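PDB 3F8T: predicted ATPase involved in replication control, Cdc46/Mcm family from Methanopyrus kandleri AV19, which probably binds ATP and single-stranded DNA, as expected of a member of the MCM family of replicative helicases. Local coordinates for residues R95-R99 against A174-H178; R104-V108 against L118-E122. The protein carries 2 engineered substitutions. One frame throughout, in Å; residues are numbered along the deposited sequence.

From the N terminus, the chain first builds the helical N-terminal region and pairs strand 55-58 with strand 96-99. It then runs through 104-108 into strand 118-130 of the OB fold. Interaction 2 forms here: after a short loop the chain returns and 118-122 runs alongside 104-108 in the same direction. The chain goes on round the OB barrel to 174-178, which returns to 95-99 as interaction 1 and closes a much longer loop that contains interaction 2. Leu118 joins the two: its CD2 is 3.5 Å from Phe98 CB, its CD1 3.8 Å from Leu175 CD1. Interaction 1 joins strand 96-99 to the OB fold; interaction 2 joins the linker to strand 118-130.

Interaction 1. Residues R95-R99 against A174-H178; sequences RVRFR and ALEVH
Leu175, Glu176 and Arg97 carry most of this contact. Residues 96-99 form an extended strand. Residues 174-178 turn a corner at Leu175 (phi/psi -104/-37); beyond it the chain is extended. The axes of 96-99 and 176-178 run 10.1 Å apart at 48°, so side chains bridge the gap. The closest CA pair is Arg97 and Leu175, at 6.7 Å. Leu175 (m, t) sends CD1 to 4.0 Å from Phe98 CD1, at the edge of the ring. Its CD2 lies 3.8 Å from Val96 O. Arg97 (chi1 and chi2 both m) lays one guanidinium face over Leu175 O, with CZ 3.0 Å from that oxygen. Poor angles rule out hydrogen bonds there; Arg97 NH1 bonds weakly to Val96 O at 3.3 Å. Glu176 points its CB toward 95-99, with chi1 at 33°. Its OE2 forms a salt bridge with Arg99 NE at 3.2 Å. Water 1 donates to the same Glu176 OE2 at 2.7 Å and accepts from Phe98 N at 2.8 Å. Arg97 and Arg99 pair by backbone with strand 55-58, while Phe98 and Val96 pack on helix 74-88. Leu175 and Glu176 both face Leu164 of strand 160-168, a classic beta bulge in the OB-fold barrel, here set against the helical N-terminal domain of an MCM protein.

Interaction 2. Residues R104-V108 against L118-E122; sequences RFRRV and LISIE
Three hydrogen bonds centre on Ser120. Ser120 N donates to Phe105 O at 2.9 Å, Arg107 N to Ser120 OG at 3.0 Å, and Val108 N to Ser120 O at 3.0 Å. Ser120 (chi1 p) also bonds Glu162 through OG. Closest CA pairs are Phe105-Ile119, Arg106-Ser120 and Arg107-Ile121, at 4.9, 4.7 and 4.4 Å. Residues 104-108 leave the end of a 3-10 segment at Phe105. Arg107 is left-handed (phi/psi 50/50), so its own N and the next amide, Val108 N, both face Ser120; 118-122 is a regular strand. Water 2 accepts from Glu122 N and donates to Val108 O, both at 2.9 Å. Arg107 NE makes a long salt bridge to Glu122 OE1, 3.7 Å, and that oxygen also pairs with Arg160. Farther out, Val108 CG2 (chi1 t) lies 4.0 Å from Ile119 CB. Phe105 (chi1 m) places CD2 3.4 Å from Leu118 O and packs on helix 64-72. The incoming linker thus runs alongside the first strand of the OB fold.

Interaction 1. Residues R95-R99 against A174-H178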
loop_
_atom_site.group_PDB
_atom_site.type_symbol
_atom_site.label_atom_id
_atom_site.label_comp_id
_atom_site.label_asym_id
_atom_site.label_seq_id
_atom_site.Cartn_x
_atom_site.Cartn_y
_atom_site.Cartn_z
ATOM N N ARG A 95 6.818 7.288 -31.940
ATOM C CA ARG A 95 6.696 7.395 -30.496
ATOM C C ARG A 95 7.912 8.091 -29.914
ATOM O O ARG A 95 9.050 7.826 -30.311
ATOM C CB ARG A 95 6.483 6.022 -29.855
ATOM C CG ARG A 95 5.358 5.214 -30.498
ATOM C CD ARG A 95 4.491 4.468 -29.470
ATOM N NE ARG A 95 5.205 3.531 -28.593
ATOM C CZ ARG A 95 6.158 2.672 -28.959
ATOM N NH1 ARG A 95 6.558 2.583 -30.221
ATOM N NH2 ARG A 95 6.711 1.884 -28.046
ATOM N N VAL A 96 7.644 9.003 -28.986
ATOM C CA VAL A 96 8.680 9.797 -28.346
ATOM C C VAL A 96 8.569 9.643 -26.835
ATOM O O VAL A 96 7.472 9.663 -26.270
ATOM C CB VAL A 96 8.588 11.299 -28.766
ATOM C CG1 VAL A 96 9.481 12.173 -27.892
ATOM C CG2 VAL A 96 8.967 11.462 -30.240
ATOM N N ARG A 97 9.715 9.464 -26.189
ATOM C CA ARG A 97 9.764 9.359 -24.744
ATOM C C ARG A 97 10.746 10.394 -24.222
ATOM O O ARG A 97 11.724 10.738 -24.898
ATOM C CB ARG A 97 10.200 7.954 -24.316
ATOM C CG ARG A 97 9.248 6.815 -24.743
ATOM C CD ARG A 97 7.899 6.852 -24.004
ATOM N NE ARG A 97 7.042 5.722 -24.366
ATOM C CZ ARG A 97 5.975 5.798 -25.162
ATOM N NH1 ARG A 97 5.603 6.957 -25.689
ATOM N NH2 ARG A 97 5.267 4.704 -25.424
ATOM N N PHE A 98 10.480 10.891 -23.025
ATOM C CA PHE A 98 11.404 11.790 -22.369
ATOM C C PHE A 98 11.914 11.122 -21.098
ATOM O O PHE A 98 11.153 10.466 -20.375
ATOM C CB PHE A 98 10.732 13.127 -22.034
ATOM C CG PHE A 98 10.176 13.860 -23.231
ATOM C CD1 PHE A 98 8.888 13.582 -23.701
ATOM C CD2 PHE A 98 10.922 14.856 -23.865
ATOM C CE1 PHE A 98 8.355 14.274 -24.804
ATOM C CE2 PHE A 98 10.399 15.557 -24.966
ATOM C CZ PHE A 98 9.118 15.259 -25.435
ATOM N N ARG A 99 13.204 11.296 -20.835
ATOM C CA ARG A 99 13.815 10.830 -19.599
ATOM C C ARG A 99 14.466 12.024 -18.920
ATOM O O ARG A 99 14.752 13.045 -19.567
ATOM C CB ARG A 99 14.865 9.745 -19.886
ATOM C CG ARG A 99 14.384 8.599 -20.791
ATOM C CD ARG A 99 13.360 7.696 -20.088
ATOM N NE ARG A 99 12.449 7.012 -21.017
ATOM C CZ ARG A 99 12.688 5.839 -21.609
ATOM N NH1 ARG A 99 13.826 5.188 -21.393
ATOM N NH2 ARG A 99 11.783 5.312 -22.434
ATOM N N ALA A 174 -0.789 10.135 -20.886
ATOM C CA ALA A 174 0.286 9.258 -20.468
ATOM C C ALA A 174 1.248 8.933 -21.613
ATOM O O ALA A 174 0.820 8.607 -22.732
ATOM C CB ALA A 174 -0.299 7.967 -19.843
ATOM N N LEU A 175 2.540 9.039 -21.315
ATOM C CA LEU A 175 3.615 8.591 -22.208
ATOM C C LEU A 175 4.222 7.274 -21.724
ATOM O O LEU A 175 4.609 6.427 -22.523
ATOM C CB LEU A 175 4.717 9.651 -22.280
ATOM C CG LEU A 175 4.355 10.950 -23.003
ATOM C CD1 LEU A 175 5.392 12.015 -22.673
ATOM C CD2 LEU A 175 4.240 10.741 -24.524
ATOM N N GLU A 176 4.326 7.126 -20.406
ATOM C CA GLU A 176 4.750 5.857 -19.805
ATOM C C GLU A 176 4.190 5.692 -18.395
ATOM O O GLU A 176 3.867 6.673 -17.724
ATOM C CB GLU A 176 6.278 5.653 -19.808
ATOM C CG GLU A 176 7.147 6.885 -19.657
ATOM C CD GLU A 176 8.646 6.571 -19.831
ATOM O OE1 GLU A 176 9.175 5.721 -19.076
ATOM O OE2 GLU A 176 9.299 7.178 -20.714
ATOM N N VAL A 177 4.091 4.432 -17.972
ATOM C CA VAL A 177 3.528 4.058 -16.677
ATOM C C VAL A 177 4.543 3.130 -16.014
ATOM O O VAL A 177 4.980 2.160 -16.639
ATOM C CB VAL A 177 2.155 3.349 -16.838
ATOM C CG1 VAL A 177 1.693 2.726 -15.511
ATOM C CG2 VAL A 177 1.106 4.323 -17.351
ATOM N N HIS A 178 4.954 3.475 -14.794
ATOM C CA HIS A 178 5.867 2.653 -14.009
ATOM C C HIS A 178 5.162 2.166 -12.753
ATOM O O HIS A 178 4.735 2.974 -11.936
ATOM C CB HIS A 178 7.119 3.441 -13.635
ATOM C CG HIS A 178 7.914 3.913 -14.816
ATOM N ND1 HIS A 178 8.656 3.058 -15.603
ATOM C CD2 HIS A 178 8.083 5.148 -15.339
ATOM C CE1 HIS A 178 9.246 3.748 -16.564
ATOM N NE2 HIS A 178 8.914 5.019 -16.426
HETATM O O HOH W 1 8.538 9.670 -21.442
#

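Interaction 2. Residues R104-V108 against L118-E122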
loop_
_atom_site.group_PDB
_atom_site.type_symbol
_atom_site.label_atom_id
_atom_site.label_comp_id
_atom_site.label_asym_id
_atom_site.label_seq_id
_atom_site.Cartn_x
_atom_site.Cartn_y
_atom_site.Cartn_z
ATOM N N ARG A 104 11.526 19.610 -10.341
ATOM C CA ARG A 104 10.273 20.332 -10.102
ATOM C C ARG A 104 9.090 19.835 -10.943
ATOM O O ARG A 104 7.936 20.138 -10.625
ATOM C CB ARG A 104 10.460 21.847 -10.282
ATOM C CG ARG A 104 10.884 22.255 -11.666
ATOM C CD ARG A 104 10.707 23.743 -11.931
ATOM N NE ARG A 104 9.334 24.080 -12.301
ATOM C CZ ARG A 104 9.007 25.014 -13.192
ATOM N NH1 ARG A 104 9.957 25.691 -13.830
ATOM N NH2 ARG A 104 7.728 25.258 -13.463
ATOM N N PHE A 105 9.372 19.080 -12.008
ATOM C CA PHE A 105 8.310 18.538 -12.866
ATOM C C PHE A 105 7.881 17.123 -12.440
ATOM O O PHE A 105 6.980 16.526 -13.049
ATOM C CB PHE A 105 8.733 18.542 -14.343
ATOM C CG PHE A 105 9.025 19.918 -14.892
ATOM C CD1 PHE A 105 10.301 20.465 -14.786
ATOM C CD2 PHE A 105 8.029 20.661 -15.517
ATOM C CE1 PHE A 105 10.576 21.751 -15.293
ATOM C CE2 PHE A 105 8.295 21.937 -16.024
ATOM C CZ PHE A 105 9.577 22.473 -15.909
ATOM N N ARG A 106 8.525 16.594 -11.405
ATOM C CA ARG A 106 8.254 15.220 -10.942
ATOM C C ARG A 106 7.311 15.196 -9.740
ATOM O O ARG A 106 7.379 16.073 -8.872
ATOM C CB ARG A 106 9.553 14.496 -10.573
ATOM C CG ARG A 106 10.578 14.398 -11.694
ATOM C CD ARG A 106 11.649 13.371 -11.359
ATOM N NE ARG A 106 12.892 13.625 -12.083
ATOM C CZ ARG A 106 13.847 12.719 -12.294
ATOM N NH1 ARG A 106 13.705 11.471 -11.845
ATOM N NH2 ARG A 106 14.945 13.054 -12.969
ATOM N N ARG A 107 6.449 14.179 -9.693
ATOM C CA ARG A 107 5.493 13.987 -8.598
ATOM C C ARG A 107 4.694 15.251 -8.295
ATOM O O ARG A 107 4.607 15.685 -7.145
ATOM C CB ARG A 107 6.209 13.490 -7.340
ATOM C CG ARG A 107 6.889 12.146 -7.526
ATOM C CD ARG A 107 7.776 11.813 -6.335
ATOM N NE ARG A 107 8.549 10.602 -6.593
ATOM C CZ ARG A 107 9.789 10.582 -7.082
ATOM N NH1 ARG A 107 10.433 11.717 -7.362
ATOM N NH2 ARG A 107 10.388 9.414 -7.287
ATOM N N VAL A 108 4.130 15.831 -9.349
ATOM C CA VAL A 108 3.372 17.072 -9.280
ATOM C C VAL A 108 2.090 16.873 -8.466
ATOM O O VAL A 108 1.305 15.960 -8.719
ATOM C CB VAL A 108 3.058 17.611 -10.705
ATOM C CG1 VAL A 108 1.971 18.666 -10.674
ATOM C CG2 VAL A 108 4.323 18.170 -11.351
ATOM N N LEU A 118 5.396 18.667 -19.698
ATOM C CA LEU A 118 5.795 17.305 -19.373
ATOM C C LEU A 118 5.984 17.213 -17.868
ATOM O O LEU A 118 6.725 18.010 -17.269
ATOM C CB LEU A 118 7.118 16.954 -20.073
ATOM C CG LEU A 118 7.764 15.621 -19.669
ATOM C CD1 LEU A 118 6.984 14.460 -20.264
ATOM C CD2 LEU A 118 9.198 15.629 -20.152
ATOM N N ILE A 119 5.310 16.247 -17.258
ATOM C CA ILE A 119 5.364 16.058 -15.815
ATOM C C ILE A 119 5.300 14.570 -15.481
ATOM O O ILE A 119 4.970 13.752 -16.346
ATOM C CB ILE A 119 4.188 16.797 -15.078
ATOM C CG1 ILE A 119 2.850 16.072 -15.297
ATOM C CG2 ILE A 119 4.106 18.280 -15.516
ATOM C CD1 ILE A 119 1.786 16.388 -14.276
ATOM N N SER A 120 5.595 14.226 -14.223
ATOM C CA SER A 120 5.152 12.926 -13.709
ATOM C C SER A 120 4.203 13.132 -12.533
ATOM O O SER A 120 4.269 14.156 -11.833
ATOM C CB SER A 120 6.328 12.014 -13.331
ATOM O OG SER A 120 6.793 12.270 -12.023
ATOM N N ILE A 121 3.278 12.191 -12.374
ATOM C CA ILE A 121 2.480 12.089 -11.155
ATOM C C ILE A 121 2.762 10.741 -10.512
ATOM O O ILE A 121 3.214 9.810 -11.183
ATOM C CB ILE A 121 0.952 12.282 -11.412
ATOM C CG1 ILE A 121 0.371 11.215 -12.359
ATOM C CG2 ILE A 121 0.689 13.694 -11.915
ATOM C CD1 ILE A 121 -1.175 11.156 -12.383
ATOM N N GLU A 122 2.499 10.640 -9.215
ATOM C CA GLU A 122 2.611 9.372 -8.539
ATOM C C GLU A 122 1.467 9.221 -7.549
ATOM O O GLU A 122 1.165 10.148 -6.792
ATOM C CB GLU A 122 3.955 9.291 -7.824
ATOM C CG GLU A 122 4.240 7.951 -7.154
ATOM C CD GLU A 122 5.571 7.980 -6.441
ATOM O OE1 GLU A 122 5.674 8.680 -5.418
ATOM O OE2 GLU A 122 6.521 7.329 -6.918
HETATM O O HOH W 2 2.195 13.263 -7.986
#